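Long-range contact in nucleoid-associated protein HP_0035 (Helicobacter pylori, PDB 3F42), which probably binds DNA as a homodimer and alters its conformation, and may take part in nucleoid organization, gene regulation and DNA protection: residues N26-H31 against S43-L47. Sequence-based numbering, arbitrary orientation.
Sequences NKDTIH and SFNGL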
loop_
_atom_site.group_PDB
_atom_site.type_symbol
_atom_site.label_atom_id
_atom_site.label_comp_id
_atom_site.label_asym_id
_atom_site.label_seq_id
_atom_site.Cartn_x
_atom_site.Cartn_y
_atom_site.Cartn_z
ATOM N N ASN A 26 -7.361 12.164 11.405
ATOM C CA ASN A 26 -8.700 11.712 11.785
ATOM C C ASN A 26 -8.788 11.489 13.297
ATOM O O ASN A 26 -9.799 11.835 13.918
ATOM C CB ASN A 26 -9.061 10.399 11.105
ATOM C CG ASN A 26 -9.329 10.560 9.645
ATOM O OD1 ASN A 26 -9.739 11.636 9.184
ATOM N ND2 ASN A 26 -9.089 9.488 8.883
ATOM N N LYS A 27 -7.751 10.878 13.868
ATOM C CA LYS A 27 -7.768 10.539 15.290
ATOM C C LYS A 27 -7.887 11.828 16.142
ATOM O O LYS A 27 -8.525 11.856 17.205
ATOM C CB LYS A 27 -6.506 9.762 15.662
ATOM C CG LYS A 27 -6.541 9.216 17.089
ATOM C CD LYS A 27 -5.240 8.624 17.452
ATOM C CE LYS A 27 -5.301 8.133 18.895
ATOM N NZ LYS A 27 -4.294 7.043 19.030
ATOM N N ASP A 28 -7.324 12.907 15.625
ATOM C CA ASP A 28 -7.388 14.227 16.273
ATOM C C ASP A 28 -8.672 15.034 16.041
ATOM O O ASP A 28 -8.820 16.133 16.582
ATOM C CB ASP A 28 -6.203 15.042 15.788
ATOM C CG ASP A 28 -5.178 15.246 16.845
ATOM O OD1 ASP A 28 -5.383 14.817 18.022
ATOM O OD2 ASP A 28 -4.163 15.876 16.484
ATOM N N THR A 29 -9.611 14.516 15.258
ATOM C CA THR A 29 -10.812 15.269 14.905
ATOM C C THR A 29 -11.936 14.794 15.807
ATOM O O THR A 29 -12.176 13.592 15.876
ATOM C CB THR A 29 -11.139 15.075 13.413
ATOM O OG1 THR A 29 -9.990 15.511 12.630
ATOM C CG2 THR A 29 -12.363 15.869 13.004
ATOM N N ILE A 30 -12.651 15.712 16.458
ATOM C CA ILE A 30 -13.794 15.297 17.341
ATOM C C ILE A 30 -15.127 15.632 16.691
ATOM O O ILE A 30 -15.300 16.756 16.201
ATOM C CB ILE A 30 -13.720 16.034 18.701
ATOM C CG1 ILE A 30 -12.369 15.769 19.354
ATOM C CG2 ILE A 30 -14.900 15.612 19.666
ATOM C CD1 ILE A 30 -12.106 16.688 20.619
ATOM N N HIS A 31 -16.062 14.668 16.691
ATOM C CA HIS A 31 -17.431 14.887 16.196
ATOM C C HIS A 31 -18.380 14.633 17.358
ATOM O O HIS A 31 -18.335 13.577 17.953
ATOM C CB HIS A 31 -17.796 13.912 15.049
ATOM C CG HIS A 31 -19.213 14.077 14.555
ATOM N ND1 HIS A 31 -20.270 13.324 15.038
ATOM C CD2 HIS A 31 -19.748 14.921 13.641
ATOM C CE1 HIS A 31 -21.390 13.708 14.448
ATOM N NE2 HIS A 31 -21.102 14.676 13.599
ATOM N N SER A 43 -19.359 11.875 21.911
ATOM C CA SER A 43 -18.267 12.374 21.067
ATOM C C SER A 43 -17.445 11.209 20.529
ATOM O O SER A 43 -16.994 10.341 21.279
ATOM C CB SER A 43 -17.344 13.308 21.858
ATOM O OG SER A 43 -18.075 14.433 22.300
ATOM N N PHE A 44 -17.189 11.272 19.230
ATOM C CA PHE A 44 -16.346 10.309 18.553
ATOM C C PHE A 44 -15.122 10.998 18.012
ATOM O O PHE A 44 -15.197 12.162 17.588
ATOM C CB PHE A 44 -17.086 9.749 17.351
ATOM C CG PHE A 44 -18.247 8.841 17.709
ATOM C CD1 PHE A 44 -18.024 7.485 17.922
ATOM C CD2 PHE A 44 -19.555 9.341 17.813
ATOM C CE1 PHE A 44 -19.071 6.618 18.235
ATOM C CE2 PHE A 44 -20.626 8.458 18.125
ATOM C CZ PHE A 44 -20.362 7.097 18.332
ATOM N N ASN A 45 -14.030 10.257 17.935
ATOM C CA ASN A 45 -12.947 10.735 17.072
ATOM C C ASN A 45 -13.164 10.259 15.634
ATOM O O ASN A 45 -14.105 9.508 15.339
ATOM C CB ASN A 45 -11.575 10.376 17.657
ATOM C CG ASN A 45 -11.256 8.885 17.611
ATOM O OD1 ASN A 45 -11.824 8.102 16.830
ATOM N ND2 ASN A 45 -10.334 8.476 18.478
ATOM N N GLY A 46 -12.297 10.703 14.726
ATOM C CA GLY A 46 -12.477 10.419 13.319
ATOM C C GLY A 46 -12.097 9.008 12.928
ATOM O O GLY A 46 -12.251 8.624 11.762
ATOM N N LEU A 47 -11.649 8.215 13.897
ATOM C CA LEU A 47 -11.477 6.765 13.679
ATOM C C LEU A 47 -12.772 6.045 14.023
ATOM O O LEU A 47 -12.910 4.846 13.776
ATOM C CB LEU A 47 -10.367 6.188 14.568
ATOM C CG LEU A 47 -9.009 6.873 14.426
ATOM C CD1 LEU A 47 -7.961 6.175 15.327
ATOM C CD2 LEU A 47 -8.551 6.831 12.982
#
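H31 and F44 face each other as an antiparallel hydrogen-bonded pair, each giving its N-H to the other's carbonyl. H31 N lies 2.8 Å from F44 O. The return bond, from F44 N to H31 O, measures 2.9 Å, and both are nearly straight. Next to them the CG2 methyl of I30 rests on S43 CB at 4.0 Å. T29 O meets N45 CA in a CA-H...O contact of 3.2 Å. G46 N then reaches across to N26 O in a weak, bent bond of 2.9 Å; with no side chain, G46 lets its backbone come right up to the helix end. In the YbaB/EbfC fold seen here, this is where helix 5-27 passes into the hairpin of strands 30-35 and 40-45. L47, whose forked end offers two methyls, lays CD1 against K27 CG at 3.8 Å and turns CD2 to N26 CB. K27 sends CG away from its backbone N (chi1 -172°); its CB and CG methylenes pack on L47, while the extended chain carries the ammonium outward. Behind this, N45 shapes the turn: OD1 accepts from L47 N at 2.9 Å, an Asx turn, and ND2 is held by E49. Further out, R85 of helix 63-93 binds G46 O, E23 holds N26 ND2, and the F44 ring meets Y78.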